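Local coordinates for protein LURP-one-related 15 (Arabidopsis thaliana, PDB 1ZXU) that is of uncertain function but might be related to the phospholipid scramblases and the tubby-like family of membrane-tethered transcription factors, at residues G25-P30 and Y197-S202; V158-A161 and A166-A169; V133-N138 and R143-V148; V104-G107 and R113-L116. All blocks are in the same frame, centred on the assembly; numbering follows the deposited sequence.

Contact 1. Residues G25-P30 and Y197-S202; sequences GVVVDP and YAFIAS
Val27 and Val28 carry the contact of the N-terminal loop with Ala198 and Phe199 in the first turn of helix 197-211. Val27 comes first along the loop and lies over the Phe199 ring. Its CG2 sits over one face, 4.1 Å from the centroid of the Phe199 ring, shifted toward the rim in a CH-pi contact. The other branch, CG1, reaches the ring margin, with Val27 CG1 3.8 Å from Phe199 CD1. In Phe199, CG is anti to the backbone N (chi1 170°), which runs the ring past Val27 with one face turned to its CG2. Val28 CG2 comes to 3.8 Å from Phe199 N, and Val28 CG1 lies 4.2 Å from Ala198 CB. With an alanine at Phe199, Val27 would probably lose the ring face it rests on, and a gap would open between loop and helix. Asp196, just before the helix, accepts hydrogen bonds at OD2 from the backbone N atoms of Val27, Val28 and Asp29, and at OD1 from Phe199 N. Ser202 OG donates to Phe199 O one turn on, at 2.7 Å. The helix runs through a closed antiparallel barrel, consistent with the tubby-like fold to which the family is assigned. No hydrogen bond joins the two segments directly. The contact is therefore apolar packing, and its polar ties run through Asp196, which binds loop and helix start together.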
loop_
_atom_site.group_PDB
_atom_site.type_symbol
_atom_site.label_atom_id
_atom_site.label_comp_id
_atom_site.label_asym_id
_atom_site.label_seq_id
_atom_site.Cartn_x
_atom_site.Cartn_y
_atom_site.Cartn_z
ATOM N N GLY A 25 6.536 -10.586 -7.604
ATOM C CA GLY A 25 5.354 -10.091 -6.892
ATOM C C GLY A 25 5.588 -9.811 -5.402
ATOM O O GLY A 25 4.741 -9.200 -4.748
ATOM N N VAL A 26 6.708 -10.272 -4.873
ATOM C CA VAL A 26 6.977 -10.217 -3.429
ATOM C C VAL A 26 7.793 -8.962 -3.132
ATOM O O VAL A 26 8.811 -8.694 -3.790
ATOM C CB VAL A 26 7.667 -11.499 -2.922
ATOM C CG1 VAL A 26 8.695 -12.008 -3.918
ATOM C CG2 VAL A 26 8.296 -11.305 -1.530
ATOM N N VAL A 27 7.340 -8.182 -2.145
ATOM C CA VAL A 27 7.975 -6.902 -1.848
ATOM C C VAL A 27 8.213 -6.776 -0.331
ATOM O O VAL A 27 9.341 -6.461 0.120
ATOM C CB VAL A 27 7.148 -5.706 -2.368
ATOM C CG1 VAL A 27 7.785 -4.433 -1.938
ATOM C CG2 VAL A 27 7.111 -5.708 -3.912
ATOM N N VAL A 28 7.175 -7.069 0.422
ATOM C CA VAL A 28 7.223 -6.929 1.877
ATOM C C VAL A 28 7.612 -8.257 2.498
ATOM O O VAL A 28 8.590 -8.332 3.297
ATOM C CB VAL A 28 5.850 -6.384 2.453
ATOM C CG1 VAL A 28 5.800 -6.504 4.027
ATOM C CG2 VAL A 28 5.568 -4.956 1.956
ATOM N N ASP A 29 6.878 -9.291 2.110
ATOM C CA ASP A 29 7.043 -10.655 2.665
ATOM C C ASP A 29 6.262 -11.639 1.795
ATOM O O ASP A 29 5.084 -11.419 1.494
ATOM C CB ASP A 29 6.502 -10.707 4.106
ATOM C CG ASP A 29 6.881 -12.041 4.870
ATOM O OD1 ASP A 29 6.721 -13.164 4.338
ATOM O OD2 ASP A 29 7.288 -11.938 6.055
ATOM N N PRO A 30 6.890 -12.775 1.433
ATOM C CA PRO A 30 6.134 -13.765 0.649
ATOM C C PRO A 30 4.842 -14.280 1.297
ATOM O O PRO A 30 3.975 -14.770 0.593
ATOM C CB PRO A 30 7.156 -14.928 0.450
ATOM C CG PRO A 30 8.173 -14.729 1.508
ATOM C CD PRO A 30 8.277 -13.210 1.704
ATOM N N TYR A 197 0.037 -8.417 -1.044
ATOM C CA TYR A 197 -1.103 -7.524 -0.732
ATOM C C TYR A 197 -0.756 -6.504 0.378
ATOM O O TYR A 197 -1.477 -5.500 0.562
ATOM C CB TYR A 197 -2.421 -8.312 -0.485
ATOM C CG TYR A 197 -2.522 -9.100 0.829
ATOM C CD1 TYR A 197 -2.770 -8.440 2.052
ATOM C CD2 TYR A 197 -2.420 -10.510 0.798
ATOM C CE1 TYR A 197 -2.918 -9.170 3.247
ATOM C CE2 TYR A 197 -2.565 -11.237 1.989
ATOM C CZ TYR A 197 -2.793 -10.540 3.196
ATOM O OH TYR A 197 -2.930 -11.237 4.405
ATOM N N ALA A 198 0.328 -6.750 1.117
ATOM C CA ALA A 198 0.767 -5.716 2.094
ATOM C C ALA A 198 1.382 -4.569 1.311
ATOM O O ALA A 198 1.161 -3.394 1.587
ATOM C CB ALA A 198 1.753 -6.259 3.121
ATOM N N PHE A 199 2.129 -4.927 0.285
ATOM C CA PHE A 199 2.673 -3.877 -0.594
ATOM C C PHE A 199 1.516 -3.044 -1.210
ATOM O O PHE A 199 1.497 -1.815 -1.122
ATOM C CB PHE A 199 3.483 -4.587 -1.686
ATOM C CG PHE A 199 3.900 -3.666 -2.810
ATOM C CD1 PHE A 199 4.599 -2.463 -2.545
ATOM C CD2 PHE A 199 3.525 -3.966 -4.129
ATOM C CE1 PHE A 199 4.981 -1.601 -3.569
ATOM C CE2 PHE A 199 3.936 -3.141 -5.158
ATOM C CZ PHE A 199 4.631 -1.925 -4.905
ATOM N N ILE A 200 0.523 -3.697 -1.803
ATOM C CA ILE A 200 -0.585 -2.940 -2.362
ATOM C C ILE A 200 -1.360 -2.083 -1.305
ATOM O O ILE A 200 -1.694 -0.917 -1.551
ATOM C CB ILE A 200 -1.547 -3.857 -3.129
ATOM C CG1 ILE A 200 -0.765 -4.646 -4.208
ATOM C CG2 ILE A 200 -2.711 -2.970 -3.651
ATOM C CD1 ILE A 200 -0.080 -3.761 -5.268
ATOM N N ALA A 201 -1.543 -2.642 -0.110
ATOM C CA ALA A 201 -2.230 -1.924 0.972
ATOM C C ALA A 201 -1.387 -0.691 1.304
ATOM O O ALA A 201 -1.961 0.362 1.494
ATOM C CB ALA A 201 -2.327 -2.807 2.235
ATOM N N SER A 202 -0.047 -0.787 1.296
ATOM C CA SER A 202 0.691 0.436 1.585
ATOM C C SER A 202 0.504 1.532 0.534
ATOM O O SER A 202 0.496 2.748 0.842
ATOM C CB SER A 202 2.194 0.117 1.792
ATOM O OG SER A 202 2.804 -0.088 0.526
#

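Contact 2. Residues V158-A161 and A166-A169; sequences VVYA and AIVA
Val159 meets both Val168 and Ala169 across the strand pair. Its O takes a hydrogen bond from Val168 N at 2.8 Å and a long, weak one from Ala169 N. Its own N gives a nearly straight bond (170°) to Ala169 O, at 2.9 Å between Val159 N and Ala169 O. Farther along, Ala161 N bonds to Ala166 O at 2.8 Å. Val168 and Ala169 together stand opposite Val159, a classic beta bulge in the antiparallel hairpin of strands 158-161 and 167-173. Val159 and Ala169 form a hydrogen-bonded pair, while Tyr160 and Ile167 form a non-hydrogen-bonded pair with the register moved by one. The side chains sort by face. On one, Val159 CG1 touches Val168 CG2 at 3.6 Å, and Val159 CG2 packs on Ala169 CB. In Val168, chi1 of -61° puts CG1 anti to the carbonyl carbon and CG2 between the backbone N and that carbon, and from there CG2 also reaches Val159 O. On the other face, Tyr160 and Ile167 run side by side in the same direction, with Tyr160 CE1 3.6 Å from Ile167 CG1. Val158 CG1 lies over one face of the Tyr160 ring, toward its rim, and also touches Ile167 CG1 at 3.8 Å. Beyond this shell, Lys149 makes a cation-pi contact with Tyr160. Leu203 and Ile200 of helix 197-211 cover the Val159 and Ala169 side, and Ser164 OG in the turn accepts a bond from Ala166 N.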
loop_
_atom_site.group_PDB
_atom_site.type_symbol
_atom_site.label_atom_id
_atom_site.label_comp_id
_atom_site.label_asym_id
_atom_site.label_seq_id
_atom_site.Cartn_x
_atom_site.Cartn_y
_atom_site.Cartn_z
ATOM N N VAL A 158 -4.703 1.959 -11.046
ATOM C CA VAL A 158 -4.185 0.661 -11.491
ATOM C C VAL A 158 -2.705 0.681 -11.116
ATOM O O VAL A 158 -2.014 1.678 -11.345
ATOM C CB VAL A 158 -4.318 0.484 -13.014
ATOM C CG1 VAL A 158 -3.787 -0.853 -13.383
ATOM C CG2 VAL A 158 -5.823 0.598 -13.429
ATOM N N VAL A 159 -2.228 -0.420 -10.537
ATOM C CA VAL A 159 -0.813 -0.564 -10.223
ATOM C C VAL A 159 -0.210 -1.540 -11.253
ATOM O O VAL A 159 -0.739 -2.659 -11.436
ATOM C CB VAL A 159 -0.601 -1.180 -8.811
ATOM C CG1 VAL A 159 0.864 -1.124 -8.406
ATOM C CG2 VAL A 159 -1.411 -0.393 -7.730
ATOM N N TYR A 160 0.929 -1.113 -11.839
ATOM C CA TYR A 160 1.650 -1.921 -12.838
ATOM C C TYR A 160 3.025 -2.286 -12.357
ATOM O O TYR A 160 3.660 -1.478 -11.627
ATOM C CB TYR A 160 1.856 -1.084 -14.085
ATOM C CG TYR A 160 0.596 -0.638 -14.734
ATOM C CD1 TYR A 160 0.000 -1.419 -15.724
ATOM C CD2 TYR A 160 0.009 0.557 -14.374
ATOM C CE1 TYR A 160 -1.178 -1.002 -16.356
ATOM C CE2 TYR A 160 -1.176 0.990 -14.991
ATOM C CZ TYR A 160 -1.755 0.193 -15.964
ATOM O OH TYR A 160 -2.900 0.644 -16.568
ATOM N N ALA A 161 3.506 -3.471 -12.775
ATOM C CA ALA A 161 4.899 -3.883 -12.587
ATOM C C ALA A 161 5.700 -3.137 -13.649
ATOM O O ALA A 161 5.269 -3.000 -14.803
ATOM C CB ALA A 161 5.052 -5.419 -12.777
ATOM N N ALA A 166 2.839 -5.353 -16.376
ATOM C CA ALA A 166 1.744 -6.278 -16.020
ATOM C C ALA A 166 0.929 -5.558 -14.927
ATOM O O ALA A 166 1.527 -4.957 -14.050
ATOM C CB ALA A 166 2.304 -7.550 -15.460
ATOM N N ILE A 167 -0.378 -5.643 -14.990
ATOM C CA ILE A 167 -1.241 -5.086 -13.871
ATOM C C ILE A 167 -1.116 -6.029 -12.677
ATOM O O ILE A 167 -1.313 -7.234 -12.793
ATOM C CB ILE A 167 -2.700 -5.038 -14.281
ATOM C CG1 ILE A 167 -2.890 -3.967 -15.344
ATOM C CG2 ILE A 167 -3.644 -4.683 -13.091
ATOM C CD1 ILE A 167 -4.230 -4.114 -16.044
ATOM N N VAL A 168 -0.787 -5.447 -11.503
ATOM C CA VAL A 168 -0.727 -6.219 -10.266
ATOM C C VAL A 168 -1.906 -5.939 -9.312
ATOM O O VAL A 168 -2.163 -6.743 -8.431
ATOM C CB VAL A 168 0.626 -6.056 -9.513
ATOM C CG1 VAL A 168 1.805 -6.567 -10.416
ATOM C CG2 VAL A 168 0.853 -4.654 -9.139
ATOM N N ALA A 169 -2.564 -4.804 -9.512
ATOM C CA ALA A 169 -3.759 -4.464 -8.731
ATOM C C ALA A 169 -4.614 -3.463 -9.452
ATOM O O ALA A 169 -4.097 -2.629 -10.204
ATOM C CB ALA A 169 -3.388 -3.906 -7.351
#

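Contact 3. Residues V133-N138 and R143-V148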
loop_
_atom_site.group_PDB
_atom_site.type_symbol
_atom_site.label_atom_id
_atom_site.label_comp_id
_atom_site.label_asym_id
_atom_site.label_seq_id
_atom_site.Cartn_x
_atom_site.Cartn_y
_atom_site.Cartn_z
ATOM N N VAL A 133 7.277 3.746 -7.833
ATOM C CA VAL A 133 7.845 3.029 -6.711
ATOM C C VAL A 133 9.199 2.485 -7.085
ATOM O O VAL A 133 9.333 1.812 -8.113
ATOM C CB VAL A 133 6.935 1.804 -6.370
ATOM C CG1 VAL A 133 7.546 1.048 -5.163
ATOM C CG2 VAL A 133 5.503 2.338 -6.123
ATOM N N PHE A 134 10.164 2.692 -6.213
ATOM C CA PHE A 134 11.560 2.196 -6.388
ATOM C C PHE A 134 11.934 1.311 -5.221
ATOM O O PHE A 134 11.948 1.767 -4.087
ATOM C CB PHE A 134 12.518 3.380 -6.434
ATOM C CG PHE A 134 12.172 4.360 -7.511
ATOM C CD1 PHE A 134 12.764 4.263 -8.762
ATOM C CD2 PHE A 134 11.264 5.370 -7.244
ATOM C CE1 PHE A 134 12.429 5.164 -9.768
ATOM C CE2 PHE A 134 10.877 6.246 -8.256
ATOM C CZ PHE A 134 11.517 6.112 -9.527
ATOM N N LEU A 135 12.243 0.043 -5.492
ATOM C CA LEU A 135 12.645 -0.836 -4.398
ATOM C C LEU A 135 13.944 -0.343 -3.755
ATOM O O LEU A 135 14.746 0.354 -4.416
ATOM C CB LEU A 135 12.782 -2.297 -4.888
ATOM C CG LEU A 135 11.492 -2.901 -5.461
ATOM C CD1 LEU A 135 11.859 -4.228 -6.200
ATOM C CD2 LEU A 135 10.463 -3.146 -4.367
ATOM N N GLY A 136 14.147 -0.709 -2.496
ATOM C CA GLY A 136 15.275 -0.209 -1.702
ATOM C C GLY A 136 16.630 -0.386 -2.388
ATOM O O GLY A 136 17.504 0.477 -2.224
ATOM N N HIS A 137 16.808 -1.464 -3.169
ATOM C CA HIS A 137 18.098 -1.771 -3.828
ATOM C C HIS A 137 18.234 -1.115 -5.189
ATOM O O HIS A 137 19.251 -1.293 -5.890
ATOM C CB HIS A 137 18.232 -3.292 -4.051
ATOM C CG HIS A 137 17.204 -3.847 -5.004
ATOM N ND1 HIS A 137 16.092 -4.549 -4.579
ATOM C CD2 HIS A 137 17.097 -3.760 -6.353
ATOM C CE1 HIS A 137 15.365 -4.894 -5.626
ATOM N NE2 HIS A 137 15.945 -4.414 -6.713
ATOM N N ASN A 138 17.195 -0.394 -5.607
ATOM C CA ASN A 138 17.194 0.252 -6.895
ATOM C C ASN A 138 17.836 1.620 -6.727
ATOM O O ASN A 138 17.172 2.590 -6.372
ATOM C CB ASN A 138 15.752 0.372 -7.434
ATOM C CG ASN A 138 15.676 0.983 -8.840
ATOM O OD1 ASN A 138 16.676 1.541 -9.368
ATOM N ND2 ASN A 138 14.483 0.865 -9.474
ATOM N N ARG A 143 14.575 3.888 -13.530
ATOM C CA ARG A 143 13.473 3.077 -13.951
ATOM C C ARG A 143 12.746 2.746 -12.637
ATOM O O ARG A 143 13.374 2.278 -11.703
ATOM C CB ARG A 143 13.986 1.791 -14.603
ATOM C CG ARG A 143 12.870 0.775 -14.884
ATOM C CD ARG A 143 13.107 -0.600 -14.191
ATOM N NE ARG A 143 13.333 -1.691 -15.140
ATOM C CZ ARG A 143 12.473 -2.046 -16.094
ATOM N NH1 ARG A 143 11.330 -1.384 -16.244
ATOM N NH2 ARG A 143 12.762 -3.050 -16.914
ATOM N N CYS A 144 11.445 2.993 -12.550
ATOM C CA CYS A 144 10.747 2.512 -11.344
ATOM C C CYS A 144 10.463 1.034 -11.449
ATOM O O CYS A 144 10.426 0.437 -12.547
ATOM C CB CYS A 144 9.471 3.285 -11.081
ATOM S SG CYS A 144 8.483 3.337 -12.504
ATOM N N ASP A 145 10.237 0.403 -10.291
ATOM C CA ASP A 145 9.855 -0.998 -10.217
ATOM C C ASP A 145 8.350 -1.257 -10.322
ATOM O O ASP A 145 7.913 -2.310 -10.798
ATOM C CB ASP A 145 10.382 -1.577 -8.916
ATOM C CG ASP A 145 11.917 -1.516 -8.879
ATOM O OD1 ASP A 145 12.544 -2.242 -9.690
ATOM O OD2 ASP A 145 12.469 -0.694 -8.129
ATOM N N PHE A 146 7.570 -0.294 -9.865
ATOM C CA PHE A 146 6.097 -0.327 -10.065
ATOM C C PHE A 146 5.637 1.090 -10.342
ATOM O O PHE A 146 6.268 2.090 -9.878
ATOM C CB PHE A 146 5.363 -0.844 -8.803
ATOM C CG PHE A 146 5.777 -2.240 -8.391
ATOM C CD1 PHE A 146 5.047 -3.338 -8.854
ATOM C CD2 PHE A 146 6.904 -2.452 -7.581
ATOM C CE1 PHE A 146 5.426 -4.665 -8.476
ATOM C CE2 PHE A 146 7.279 -3.752 -7.199
ATOM C CZ PHE A 146 6.551 -4.847 -7.651
ATOM N N ARG A 147 4.470 1.211 -10.976
ATOM C CA ARG A 147 3.876 2.533 -11.155
ATOM C C ARG A 147 2.378 2.464 -10.857
ATOM O O ARG A 147 1.729 1.435 -11.081
ATOM C CB ARG A 147 4.105 3.108 -12.549
ATOM C CG ARG A 147 3.890 2.167 -13.679
ATOM C CD ARG A 147 4.349 2.865 -14.984
ATOM N NE ARG A 147 5.691 2.451 -15.371
ATOM C CZ ARG A 147 5.956 1.312 -16.001
ATOM N NH1 ARG A 147 4.964 0.474 -16.304
ATOM N NH2 ARG A 147 7.208 1.009 -16.324
ATOM N N VAL A 148 1.827 3.566 -10.388
ATOM C CA VAL A 148 0.377 3.645 -10.238
ATOM C C VAL A 148 -0.156 4.721 -11.196
ATOM O O VAL A 148 0.356 5.845 -11.222
ATOM C CB VAL A 148 0.014 4.063 -8.778
ATOM C CG1 VAL A 148 -1.512 4.024 -8.580
ATOM C CG2 VAL A 148 0.751 3.152 -7.715
HETATM O O HOH W 1 15.330 -2.600 -9.209
#
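Asp145 OD2 is gripped by two donors. Leu135 N reaches it at 2.7 Å on the anti side, tilted 29° out of the carboxylate plane, and Asn138 ND2 at 2.9 Å from the opposite face, above the plane. Asp145 CG lies beside its backbone N (chi1 -62°), which brings the carboxylate over to Leu135 and Asn138. Both acceptors lie near the amide plane of Asn138, whose ND2 also bonds to Arg143 O at 2.9 Å. Asp145 OD1 accepts from a water, which accepts a weak hydrogen bond from His137 NE2 (3.1 Å). Replacing Asp145 by an alanine would probably leave Leu135 N and Asn138 ND2 without their shared acceptor and free the type I turn from Leu135 to Asn138. Val133 O accepts from Asp145 N at 2.7 Å and from Phe146 N at 3.3 Å. Two residues thus share one partner, the mark of a classic beta bulge. Phe134 sets its ring against Cys144, whose CB lies over one face, and against Lys120 in a cation-pi contact. The hairpin of strands 131-135 and 146-149 lies in the barrel wall between strands 115-120 and 158-161. Val133 and Phe146 face inward to Phe199 of helix 197-211.

Contact 4. Residues V104-G107 and R113-L116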
loop_
_atom_site.group_PDB
_atom_site.type_symbol
_atom_site.label_atom_id
_atom_site.label_comp_id
_atom_site.label_asym_id
_atom_site.label_seq_id
_atom_site.Cartn_x
_atom_site.Cartn_y
_atom_site.Cartn_z
ATOM N N VAL A 104 9.145 3.428 2.863
ATOM C CA VAL A 104 8.343 2.419 3.531
ATOM C C VAL A 104 9.390 1.419 4.004
ATOM O O VAL A 104 10.248 0.961 3.211
ATOM C CB VAL A 104 7.395 1.721 2.543
ATOM C CG1 VAL A 104 6.566 0.662 3.278
ATOM C CG2 VAL A 104 6.389 2.703 1.957
ATOM N N PHE A 105 9.262 1.097 5.296
ATOM C CA PHE A 105 10.253 0.280 6.030
ATOM C C PHE A 105 9.601 -0.970 6.543
ATOM O O PHE A 105 8.404 -0.985 6.820
ATOM C CB PHE A 105 10.723 1.056 7.263
ATOM C CG PHE A 105 11.382 2.373 6.904
ATOM C CD1 PHE A 105 12.750 2.395 6.668
ATOM C CD2 PHE A 105 10.634 3.527 6.730
ATOM C CE1 PHE A 105 13.423 3.557 6.284
ATOM C CE2 PHE A 105 11.315 4.746 6.331
ATOM C CZ PHE A 105 12.723 4.730 6.126
ATOM N N ARG A 106 10.397 -2.003 6.686
ATOM C CA ARG A 106 9.961 -3.246 7.365
ATOM C C ARG A 106 9.534 -3.010 8.802
ATOM O O ARG A 106 10.245 -2.369 9.578
ATOM C CB ARG A 106 11.142 -4.213 7.481
ATOM C CG ARG A 106 11.863 -4.516 6.235
ATOM C CD ARG A 106 13.121 -5.454 6.504
ATOM N NE ARG A 106 13.749 -5.741 5.214
ATOM C CZ ARG A 106 13.368 -6.726 4.402
ATOM N NH1 ARG A 106 12.397 -7.555 4.793
ATOM N NH2 ARG A 106 13.966 -6.880 3.204
ATOM N N GLY A 107 8.381 -3.567 9.161
ATOM C CA GLY A 107 7.940 -3.602 10.566
ATOM C C GLY A 107 7.731 -2.245 11.164
ATOM O O GLY A 107 7.148 -1.350 10.485
ATOM N N ARG A 113 18.475 0.714 7.059
ATOM C CA ARG A 113 18.741 -0.680 6.725
ATOM C C ARG A 113 17.418 -1.445 6.506
ATOM O O ARG A 113 17.434 -2.529 5.893
ATOM C CB ARG A 113 19.618 -1.373 7.790
ATOM C CG ARG A 113 18.933 -1.697 9.100
ATOM C CD ARG A 113 19.879 -2.392 10.021
ATOM N NE ARG A 113 19.261 -2.709 11.299
ATOM C CZ ARG A 113 19.928 -3.272 12.310
ATOM N NH1 ARG A 113 21.212 -3.552 12.165
ATOM N NH2 ARG A 113 19.320 -3.537 13.445
ATOM N N ASP A 114 16.317 -0.922 7.053
ATOM C CA ASP A 114 15.012 -1.632 6.898
ATOM C C ASP A 114 14.161 -1.091 5.743
ATOM O O ASP A 114 13.002 -1.427 5.600
ATOM C CB ASP A 114 14.225 -1.587 8.197
ATOM C CG ASP A 114 14.871 -2.399 9.273
ATOM O OD1 ASP A 114 15.351 -3.500 8.920
ATOM O OD2 ASP A 114 14.886 -1.929 10.432
ATOM N N LEU A 115 14.771 -0.272 4.905
ATOM C CA LEU A 115 14.035 0.332 3.787
ATOM C C LEU A 115 13.581 -0.742 2.749
ATOM O O LEU A 115 14.451 -1.549 2.184
ATOM C CB LEU A 115 14.973 1.385 3.156
ATOM C CG LEU A 115 14.340 2.106 1.979
ATOM C CD1 LEU A 115 13.166 2.941 2.323
ATOM C CD2 LEU A 115 15.460 2.851 1.096
ATOM N N LEU A 116 12.303 -0.747 2.467
ATOM C CA LEU A 116 11.747 -1.672 1.489
ATOM C C LEU A 116 11.584 -0.989 0.120
ATOM O O LEU A 116 11.891 -1.596 -0.923
ATOM C CB LEU A 116 10.413 -2.231 1.935
ATOM C CG LEU A 116 10.501 -3.231 3.081
ATOM C CD1 LEU A 116 9.112 -3.486 3.661
ATOM C CD2 LEU A 116 11.181 -4.498 2.641
HETATM O O HOH W 2 15.549 -3.724 4.038
#
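The Arg106 guanidinium lies with one face against Leu116, whose CD2 sits over its centre, 3.6 Å from Arg106 CZ. A water lies at the guanidinium edge, in its plane, 2.9 Å from Arg106 NE. The water accepts from NE and donates to Arg113 O and Leu115 O, so it ties the arginine to the backbone of the other segment. The Phe105 ring has Leu115 CD1 over one face, toward the rim, with Phe105 CE1 4.0 Å from Leu115 CD1. Phe105 CD1 comes to 3.8 Å from Leu115 CA, so the ring also lies close to the main chain. In Leu115, CG anti to the backbone N (chi1 -180°) and chi2 of 65° together bring CD1 to Phe105 and Val104 O. The Arg106 chain is extended from CG to NE and crosses Leu116 at about a right angle. Arg106 CG also packs on Leu116. Two backbone bonds frame the Phe105 and Leu115 pair, which is antiparallel and non-hydrogen-bonded: Leu116 N to Val104 O at 2.8 Å, and Arg106 N to Asp114 O at 2.9 Å. They join strands 101-106 and 115-120 as a beta hairpin of the barrel wall. The Asp114 side chain crosses that of Arg106 at about a right angle, the two flat groups turned 76° apart, without a bond, as Arg106 NE lies 4.6 Å from Asp114 OD1. Asp114 OD2 instead bonds to Ser109 OG in the turn. The chemistry is thus split: the arginine gives its flat face to a leucine and its NE to water, while opposite charge can add only a looser attraction.

How the contacts relate
Contact 1 lies nearest the chain centre, where the N-terminal loop packs on helix 197-211 inside the barrel. Contacts 2, 3 and 4 are hairpins of its wall, each part buried and part exposed, nested in the loop that contact 1 closes. Contacts 2 and 3 meet through adjacent strands 146-149 and 158-161, as Tyr160 N probably bonds to Arg147 O. Contacts 3 and 4 are likewise adjacent through Gly136 N and Leu116 O, whereas contacts 2 and 4 do not touch. Inward residues of every hairpin reach contact 1: Ala169 meets Ile200, Phe146 meets Phe199, and Leu116 meets Val28. Contact 1 is apolar across its segments. Contacts 2 and 3 carry bulges, contact 3 adds a buttressing carboxylate, and contact 4 adds a water-linked arginine at the surface.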